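Local coordinates for protein group 3 allergen SMIPP-S Yv6023A04 (Sarcoptes scabiei type hominis, PDB 3H7O) that has the fold of a trypsin-like serine protease but is an inactivated paralogue, probably without peptidase activity, at residues V17-P21 with C44-Q48; F37-H43 with N88-E94; L193-A198 with V210-G215. The protein carries 3 engineered substitutions. All coordinates share one frame; numbering follows the deposited sequence.

Contact 1 (V17-P21 with C44-Q48); sequences VRTYP and CVFDQ
V17 and V45 supply the apolar end of this contact, where the CG1 methyls of the two valines meet at 4.0 Å and their side chains cross at about a right angle. T19 extends the greasy patch. Its CG2 lies 4.1 Å from V45 CG1 and 3.7 Å from the carbonyl O of C44. With chi1 at 54°, OG1 of T19 sits between its own backbone N and carbonyl carbon, so one threonine offers a methyl to V45 and a hydroxyl to the water that bridges to C44.

No direct hydrogen bond spans the two segments; the polar work is done by two waters. The first lies 2.8 Å from T19 OG1 and donates to C44 O at 2.7 Å. The second accepts from the backbone N of Y20 at 2.8 Å and donates to Q48 OE1 at 2.7 Å, so both ends of its bridge are directional. The Q48 amide spreads beside P21, whose CB packs against NE2.

Within 44-48 a type I turn from V45 to Q48 is closed by the Q48 N to V45 O bond. The amide is steadied as well: Q48 NE2 donates to D47 OD1 at 2.9 Å. The oxygen is met from 65° above the carboxylate plane. This bond, with the water on OE1, helps to set which way the amide faces.

In this trypsin-like fold the contact sets the C-terminal end of strand 14-19 and the residues after it beside the turn that follows the short helix 42-45, which the disulfide from C44 to C28 also ties to strand 26-32. The chemistry implies a graded interface: apolar at V17 and V45, water-mediated and probably more adaptable toward P21 and Q48.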
loop_
_atom_site.group_PDB
_atom_site.type_symbol
_atom_site.label_atom_id
_atom_site.label_comp_id
_atom_site.label_asym_id
_atom_site.label_seq_id
_atom_site.Cartn_x
_atom_site.Cartn_y
_atom_site.Cartn_z
ATOM N N VAL A 17 0.521 -7.940 2.627
ATOM C CA VAL A 17 1.578 -8.665 1.934
ATOM C C VAL A 17 2.586 -9.160 2.975
ATOM O O VAL A 17 3.264 -8.361 3.626
ATOM C CB VAL A 17 2.274 -7.781 0.864
ATOM C CG1 VAL A 17 3.426 -8.543 0.189
ATOM C CG2 VAL A 17 1.255 -7.294 -0.180
ATOM N N ARG A 18 2.661 -10.478 3.134
ATOM C CA ARG A 18 3.553 -11.100 4.109
ATOM C C ARG A 18 4.853 -11.550 3.458
ATOM O O ARG A 18 4.838 -12.269 2.452
ATOM C CB ARG A 18 2.879 -12.305 4.765
ATOM C CG ARG A 18 1.544 -12.014 5.429
ATOM C CD ARG A 18 1.041 -13.245 6.179
ATOM N NE ARG A 18 0.122 -12.888 7.253
ATOM C CZ ARG A 18 0.499 -12.450 8.453
ATOM N NH1 ARG A 18 1.789 -12.310 8.750
ATOM N NH2 ARG A 18 -0.422 -12.154 9.363
ATOM N N THR A 19 5.972 -11.130 4.039
ATOM C CA THR A 19 7.302 -11.548 3.584
ATOM C C THR A 19 8.113 -12.081 4.759
ATOM O O THR A 19 7.733 -11.882 5.912
ATOM C CB THR A 19 8.063 -10.386 2.916
ATOM O OG1 THR A 19 8.101 -9.265 3.808
ATOM C CG2 THR A 19 7.383 -9.979 1.607
ATOM N N TYR A 20 9.229 -12.747 4.471
ATOM C CA TYR A 20 10.042 -13.382 5.516
ATOM C C TYR A 20 11.535 -13.054 5.422
ATOM O O TYR A 20 12.360 -13.965 5.334
ATOM C CB TYR A 20 9.823 -14.905 5.520
ATOM C CG TYR A 20 8.374 -15.314 5.672
ATOM C CD1 TYR A 20 7.830 -15.567 6.931
ATOM C CD2 TYR A 20 7.545 -15.438 4.559
ATOM C CE1 TYR A 20 6.497 -15.938 7.074
ATOM C CE2 TYR A 20 6.215 -15.799 4.691
ATOM C CZ TYR A 20 5.698 -16.052 5.949
ATOM O OH TYR A 20 4.379 -16.408 6.077
ATOM N N PRO A 21 11.895 -11.755 5.452
ATOM C CA PRO A 21 13.320 -11.438 5.398
ATOM C C PRO A 21 14.025 -11.745 6.719
ATOM O O PRO A 21 13.513 -11.407 7.791
ATOM C CB PRO A 21 13.335 -9.935 5.112
ATOM C CG PRO A 21 12.062 -9.426 5.686
ATOM C CD PRO A 21 11.061 -10.543 5.576
ATOM N N CYS A 44 9.325 -3.521 0.116
ATOM C CA CYS A 44 8.907 -4.714 0.855
ATOM C C CYS A 44 9.240 -6.022 0.128
ATOM O O CYS A 44 9.465 -7.054 0.769
ATOM C CB CYS A 44 7.397 -4.666 1.126
ATOM S SG CYS A 44 6.788 -3.175 1.971
ATOM N N VAL A 45 9.280 -5.981 -1.205
ATOM C CA VAL A 45 9.303 -7.209 -2.009
ATOM C C VAL A 45 10.421 -7.326 -3.054
ATOM O O VAL A 45 10.662 -8.418 -3.573
ATOM C CB VAL A 45 7.923 -7.464 -2.707
ATOM C CG1 VAL A 45 6.812 -7.632 -1.676
ATOM C CG2 VAL A 45 7.582 -6.342 -3.699
ATOM N N PHE A 46 11.104 -6.222 -3.352
ATOM C CA PHE A 46 12.053 -6.181 -4.476
ATOM C C PHE A 46 13.148 -7.249 -4.427
ATOM O O PHE A 46 13.600 -7.719 -5.469
ATOM C CB PHE A 46 12.664 -4.781 -4.641
ATOM C CG PHE A 46 13.799 -4.491 -3.702
ATOM C CD1 PHE A 46 15.116 -4.527 -4.152
ATOM C CD2 PHE A 46 13.552 -4.170 -2.368
ATOM C CE1 PHE A 46 16.174 -4.256 -3.288
ATOM C CE2 PHE A 46 14.601 -3.899 -1.494
ATOM C CZ PHE A 46 15.913 -3.943 -1.953
ATOM N N ASP A 47 13.559 -7.627 -3.217
ATOM C CA ASP A 47 14.638 -8.596 -3.017
ATOM C C ASP A 47 14.154 -9.903 -2.380
ATOM O O ASP A 47 14.955 -10.676 -1.851
ATOM C CB ASP A 47 15.742 -7.974 -2.153
ATOM C CG ASP A 47 15.230 -7.495 -0.791
ATOM O OD1 ASP A 47 14.004 -7.565 -0.533
ATOM O OD2 ASP A 47 16.059 -7.040 0.024
ATOM N N GLN A 48 12.847 -10.141 -2.430
ATOM C CA GLN A 48 12.254 -11.335 -1.828
ATOM C C GLN A 48 11.834 -12.328 -2.899
ATOM O O GLN A 48 11.188 -11.952 -3.874
ATOM C CB GLN A 48 11.045 -10.954 -0.966
ATOM C CG GLN A 48 11.371 -9.990 0.182
ATOM C CD GLN A 48 12.445 -10.529 1.101
ATOM O OE1 GLN A 48 12.330 -11.637 1.631
ATOM N NE2 GLN A 48 13.504 -9.750 1.291
HETATM O O HOH W 1 10.315 -7.659 3.210
HETATM O O HOH W 2 9.992 -13.043 1.814
#

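Contact 2 (F37-H43 with N88-E94); sequences FVLTAAH and NDIAILE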
loop_
_atom_site.group_PDB
_atom_site.type_symbol
_atom_site.label_atom_id
_atom_site.label_comp_id
_atom_site.label_asym_id
_atom_site.label_seq_id
_atom_site.Cartn_x
_atom_site.Cartn_y
_atom_site.Cartn_z
ATOM N N PHE A 37 -3.486 -10.043 -9.704
ATOM C CA PHE A 37 -2.452 -9.051 -9.395
ATOM C C PHE A 37 -2.731 -8.203 -8.157
ATOM O O PHE A 37 -3.859 -7.759 -7.927
ATOM C CB PHE A 37 -2.209 -8.124 -10.597
ATOM C CG PHE A 37 -1.730 -8.834 -11.838
ATOM C CD1 PHE A 37 -0.387 -9.176 -11.990
ATOM C CD2 PHE A 37 -2.620 -9.143 -12.864
ATOM C CE1 PHE A 37 0.057 -9.826 -13.137
ATOM C CE2 PHE A 37 -2.186 -9.795 -14.016
ATOM C CZ PHE A 37 -0.843 -10.138 -14.153
ATOM N N VAL A 38 -1.679 -7.975 -7.374
ATOM C CA VAL A 38 -1.733 -7.085 -6.217
ATOM C C VAL A 38 -0.677 -5.987 -6.334
ATOM O O VAL A 38 0.475 -6.261 -6.680
ATOM C CB VAL A 38 -1.552 -7.862 -4.881
ATOM C CG1 VAL A 38 -1.254 -6.903 -3.714
ATOM C CG2 VAL A 38 -2.793 -8.698 -4.577
ATOM N N LEU A 39 -1.079 -4.751 -6.038
ATOM C CA LEU A 39 -0.180 -3.599 -6.059
ATOM C C LEU A 39 0.322 -3.290 -4.650
ATOM O O LEU A 39 -0.473 -3.156 -3.717
ATOM C CB LEU A 39 -0.891 -2.372 -6.645
ATOM C CG LEU A 39 -0.053 -1.139 -7.015
ATOM C CD1 LEU A 39 0.835 -1.422 -8.216
ATOM C CD2 LEU A 39 -0.957 0.048 -7.303
ATOM N N THR A 40 1.640 -3.169 -4.504
ATOM C CA THR A 40 2.247 -2.897 -3.200
ATOM C C THR A 40 3.445 -1.947 -3.328
ATOM O O THR A 40 3.687 -1.381 -4.402
ATOM C CB THR A 40 2.622 -4.226 -2.458
ATOM O OG1 THR A 40 2.993 -3.947 -1.103
ATOM C CG2 THR A 40 3.755 -4.981 -3.166
ATOM N N ALA A 41 4.173 -1.755 -2.233
ATOM C CA ALA A 41 5.396 -0.965 -2.260
ATOM C C ALA A 41 6.563 -1.864 -2.660
ATOM O O ALA A 41 6.643 -3.014 -2.225
ATOM C CB ALA A 41 5.643 -0.325 -0.902
ATOM N N ALA A 42 7.461 -1.341 -3.489
ATOM C CA ALA A 42 8.608 -2.115 -3.961
ATOM C C ALA A 42 9.598 -2.510 -2.859
ATOM O O ALA A 42 10.167 -3.605 -2.907
ATOM C CB ALA A 42 9.325 -1.384 -5.090
ATOM N N HIS A 43 9.809 -1.643 -1.868
ATOM C CA HIS A 43 10.864 -1.917 -0.883
ATOM C C HIS A 43 10.599 -3.151 -0.007
ATOM O O HIS A 43 11.533 -3.758 0.509
ATOM C CB HIS A 43 11.264 -0.670 -0.069
ATOM C CG HIS A 43 10.262 -0.240 0.956
ATOM N ND1 HIS A 43 10.132 -0.862 2.180
ATOM C CD2 HIS A 43 9.377 0.786 0.961
ATOM C CE1 HIS A 43 9.195 -0.251 2.883
ATOM N NE2 HIS A 43 8.725 0.753 2.168
ATOM N N ASN A 88 10.427 5.314 -7.214
ATOM C CA ASN A 88 9.602 4.273 -7.854
ATOM C C ASN A 88 9.308 3.107 -6.905
ATOM O O ASN A 88 9.528 1.942 -7.240
ATOM C CB ASN A 88 10.253 3.765 -9.149
ATOM C CG ASN A 88 10.527 4.879 -10.141
ATOM O OD1 ASN A 88 9.679 5.739 -10.373
ATOM N ND2 ASN A 88 11.717 4.870 -10.728
ATOM N N ASP A 89 8.811 3.443 -5.720
ATOM C CA ASP A 89 8.553 2.467 -4.671
ATOM C C ASP A 89 7.180 1.829 -4.859
ATOM O O ASP A 89 6.268 2.002 -4.043
ATOM C CB ASP A 89 8.669 3.134 -3.301
ATOM C CG ASP A 89 8.868 2.136 -2.178
ATOM O OD1 ASP A 89 8.906 0.912 -2.441
ATOM O OD2 ASP A 89 8.989 2.589 -1.024
ATOM N N ILE A 90 7.060 1.076 -5.947
ATOM C CA ILE A 90 5.807 0.469 -6.356
ATOM C C ILE A 90 6.109 -0.881 -7.031
ATOM O O ILE A 90 7.110 -1.020 -7.739
ATOM C CB ILE A 90 5.015 1.433 -7.285
ATOM C CG1 ILE A 90 3.577 0.948 -7.493
ATOM C CG2 ILE A 90 5.776 1.689 -8.611
ATOM C CD1 ILE A 90 2.670 1.974 -8.156
ATOM N N ALA A 91 5.265 -1.876 -6.778
ATOM C CA ALA A 91 5.487 -3.217 -7.309
ATOM C C ALA A 91 4.175 -3.938 -7.536
ATOM O O ALA A 91 3.206 -3.730 -6.800
ATOM C CB ALA A 91 6.370 -4.027 -6.364
ATOM N N ILE A 92 4.156 -4.790 -8.554
ATOM C CA ILE A 92 3.007 -5.646 -8.816
ATOM C C ILE A 92 3.381 -7.093 -8.523
ATOM O O ILE A 92 4.398 -7.593 -9.010
ATOM C CB ILE A 92 2.490 -5.490 -10.265
ATOM C CG1 ILE A 92 2.010 -4.051 -10.491
ATOM C CG2 ILE A 92 1.346 -6.478 -10.539
ATOM C CD1 ILE A 92 1.774 -3.682 -11.949
ATOM N N LEU A 93 2.569 -7.746 -7.699
ATOM C CA LEU A 93 2.749 -9.160 -7.408
ATOM C C LEU A 93 1.810 -9.975 -8.286
ATOM O O LEU A 93 0.607 -9.724 -8.304
ATOM C CB LEU A 93 2.483 -9.446 -5.924
ATOM C CG LEU A 93 3.245 -8.601 -4.891
ATOM C CD1 LEU A 93 2.844 -8.992 -3.478
ATOM C CD2 LEU A 93 4.755 -8.707 -5.065
ATOM N N GLU A 94 2.368 -10.938 -9.017
ATOM C CA GLU A 94 1.568 -11.843 -9.846
ATOM C C GLU A 94 1.300 -13.163 -9.133
ATOM O O GLU A 94 2.184 -13.709 -8.470
ATOM C CB GLU A 94 2.256 -12.105 -11.188
ATOM C CG GLU A 94 1.473 -13.036 -12.112
ATOM C CD GLU A 94 2.127 -13.221 -13.461
ATOM O OE1 GLU A 94 3.223 -12.668 -13.685
ATOM O OE2 GLU A 94 1.539 -13.928 -14.305
#
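Strands 37-40 and 91-94 pair edge to edge through V38 with L93 and T40 with A91, as antiparallel neighbours in the six-stranded N-terminal barrel of the trypsin-like fold. V38 and L93 exchange two backbone bonds, V38 N to L93 O at 3.0 Å and L93 N to V38 O at 2.8 Å; T40 and A91 repeat the pattern. These are the hydrogen-bonded pairs, while F37 with E94 and L39 with I92 are the non-hydrogen-bonded ones.

On the face carrying F37, L39, I92 and E94, CD1 of the phenylalanine ring touches I92 CG2 at 3.5 Å. The aliphatic part of E94 runs alongside the same ring, its CG 3.7 Å from F37 CE1. L39 CD1 reaches both isoleucines and lies 3.7 Å from I92 CG1.

Beyond the strands a carboxylate takes over from the backbone. D89 holds CG anti to its own N (chi1 -161°), which brings OD1 to the amide N of H43 at 2.8 Å, with 147° at the hydrogen. By sequence D89 and H43 probably correspond to the aspartate and histidine of the family's catalytic triad, with A183 at the place expected for the serine, as would suit an inactivated paralogue.

Helix 218-225 covers one face, setting I224 against F37 and I92 and W220 against I90. On the other, V45 of helix 42-45 packs on T40, A91 and L93, strand 68-78 adds V76 and L78, and T40 OG1 bonds to G29 O of strand 26-32.

Contact 3 (L193-A198 with V210-G215); sequences LVGVAA and VFTKVG
The F211 ring lies against the backbone at V196 and A197: the carbonyl carbon of V196 stands at its edge, near the ring plane, while A197 CA approaches CD1 obliquely at 3.5 Å. A197 CB adds a contact with CE1, and the ring of F169, on the adjoining strand 168-172, meets that of F211 with planes about 15° apart. This is the pairing of a beta hairpin, strands 192-197 and 209-213, in the C-terminal sheet of the trypsin-like fold.

V196 and T212 form the hydrogen-bonded pair, T212 N reaching V196 O at 2.8 Å. Further along, A198 N donates to V210 O at 2.8 Å. A classic beta bulge at V194 and G195, both opposite T187 of strand 186-189, disturbs the other end. There V194 O receives V214 N at 3.0 Å, from 47° above its carbonyl plane, and also a proton of a water that accepts from G215 N.

V214 packs at this end: with CG1 anti to the backbone N (chi1 175°), CG2 lies anti to the carbonyl carbon and meets V196 CG2 at 3.8 Å. Its CB sits 3.5 Å from L193 O, a buried carbonyl oxygen that has no hydrogen-bonding partner in the model.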
loop_
_atom_site.group_PDB
_atom_site.type_symbol
_atom_site.label_atom_id
_atom_site.label_comp_id
_atom_site.label_asym_id
_atom_site.label_seq_id
_atom_site.Cartn_x
_atom_site.Cartn_y
_atom_site.Cartn_z
ATOM N N LEU A 193 -8.170 3.861 -6.715
ATOM C CA LEU A 193 -6.846 3.802 -6.116
ATOM C C LEU A 193 -5.974 4.947 -6.626
ATOM O O LEU A 193 -5.511 4.922 -7.767
ATOM C CB LEU A 193 -6.207 2.457 -6.459
ATOM C CG LEU A 193 -4.944 2.001 -5.739
ATOM C CD1 LEU A 193 -5.196 1.836 -4.244
ATOM C CD2 LEU A 193 -4.497 0.693 -6.360
ATOM N N VAL A 194 -5.751 5.946 -5.779
ATOM C CA VAL A 194 -4.985 7.129 -6.187
ATOM C C VAL A 194 -3.545 7.099 -5.683
ATOM O O VAL A 194 -2.665 7.727 -6.271
ATOM C CB VAL A 194 -5.692 8.454 -5.790
ATOM C CG1 VAL A 194 -7.086 8.515 -6.418
ATOM C CG2 VAL A 194 -5.782 8.602 -4.276
ATOM N N GLY A 195 -3.308 6.351 -4.607
ATOM C CA GLY A 195 -1.974 6.255 -4.032
ATOM C C GLY A 195 -1.620 4.890 -3.471
ATOM O O GLY A 195 -2.500 4.086 -3.152
ATOM N N VAL A 196 -0.318 4.640 -3.382
ATOM C CA VAL A 196 0.243 3.518 -2.638
ATOM C C VAL A 196 1.168 4.150 -1.610
ATOM O O VAL A 196 2.092 4.881 -1.978
ATOM C CB VAL A 196 1.069 2.570 -3.553
ATOM C CG1 VAL A 196 1.740 1.470 -2.739
ATOM C CG2 VAL A 196 0.189 1.961 -4.640
ATOM N N ALA A 197 0.916 3.893 -0.327
ATOM C CA ALA A 197 1.703 4.527 0.730
ATOM C C ALA A 197 3.195 4.220 0.615
ATOM O O ALA A 197 3.599 3.074 0.396
ATOM C CB ALA A 197 1.179 4.141 2.108
ATOM N N ALA A 198 3.999 5.271 0.732
ATOM C CA ALA A 198 5.439 5.142 0.873
ATOM C C ALA A 198 5.750 5.268 2.354
ATOM O O ALA A 198 4.898 5.715 3.130
ATOM C CB ALA A 198 6.147 6.231 0.076
ATOM N N VAL A 210 3.785 10.260 2.698
ATOM C CA VAL A 210 4.067 10.293 1.263
ATOM C C VAL A 210 3.467 9.073 0.583
ATOM O O VAL A 210 3.524 7.958 1.115
ATOM C CB VAL A 210 5.589 10.384 0.967
ATOM C CG1 VAL A 210 5.865 10.385 -0.552
ATOM C CG2 VAL A 210 6.169 11.641 1.591
ATOM N N PHE A 211 2.893 9.301 -0.592
ATOM C CA PHE A 211 2.220 8.262 -1.357
ATOM C C PHE A 211 2.719 8.287 -2.782
ATOM O O PHE A 211 2.809 9.350 -3.390
ATOM C CB PHE A 211 0.707 8.493 -1.347
ATOM C CG PHE A 211 0.110 8.483 0.030
ATOM C CD1 PHE A 211 -0.350 7.298 0.589
ATOM C CD2 PHE A 211 0.032 9.656 0.780
ATOM C CE1 PHE A 211 -0.889 7.276 1.878
ATOM C CE2 PHE A 211 -0.502 9.647 2.067
ATOM C CZ PHE A 211 -0.967 8.453 2.613
ATOM N N THR A 212 3.052 7.115 -3.309
ATOM C CA THR A 212 3.363 6.978 -4.722
ATOM C C THR A 212 2.074 7.223 -5.500
ATOM O O THR A 212 1.044 6.608 -5.218
ATOM C CB THR A 212 3.928 5.581 -5.042
ATOM O OG1 THR A 212 5.153 5.392 -4.326
ATOM C CG2 THR A 212 4.198 5.434 -6.538
ATOM N N LYS A 213 2.148 8.137 -6.461
ATOM C CA LYS A 213 1.002 8.538 -7.259
ATOM C C LYS A 213 0.682 7.461 -8.299
ATOM O O LYS A 213 1.422 7.277 -9.265
ATOM C CB LYS A 213 1.302 9.890 -7.914
ATOM C CG LYS A 213 0.149 10.532 -8.666
ATOM C CD LYS A 213 0.352 12.040 -8.825
ATOM C CE LYS A 213 1.733 12.398 -9.374
ATOM N NZ LYS A 213 1.693 13.638 -10.207
ATOM N N VAL A 214 -0.420 6.747 -8.084
ATOM C CA VAL A 214 -0.805 5.623 -8.950
ATOM C C VAL A 214 -1.004 6.080 -10.405
ATOM O O VAL A 214 -0.624 5.371 -11.340
ATOM C CB VAL A 214 -2.047 4.858 -8.399
ATOM C CG1 VAL A 214 -2.515 3.782 -9.375
ATOM C CG2 VAL A 214 -1.721 4.215 -7.058
ATOM N N GLY A 215 -1.559 7.276 -10.581
ATOM C CA GLY A 215 -1.762 7.863 -11.913
ATOM C C GLY A 215 -0.506 7.912 -12.772
ATOM O O GLY A 215 -0.583 7.803 -13.996
HETATM O O HOH W 3 -3.129 8.771 -8.817
HETATM O O HOH W 4 4.994 3.696 -2.175
HETATM O O HOH W 5 4.629 8.022 4.403
#

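From the N terminus, contact 1 closes the first loop, bringing the turn after helix 42-45 back to the end of strand 14-19. Contact 2 opens at 37-43, before that loop is complete, and closes at 88-94, so the two cross along the chain. They also touch: V17 CG1 packs on L93 CD1, and V45 CG2 on A91 CB, which binds the helix to the inner side of the N-terminal barrel. Contact 3 follows in series, a short hairpin closure between 193-198 and 210-215. It meets contact 2 where L39 CD2 packs against V196 and L193, joining the two barrels, but makes no touch with contact 1, whose centre is about 19 Å from its own.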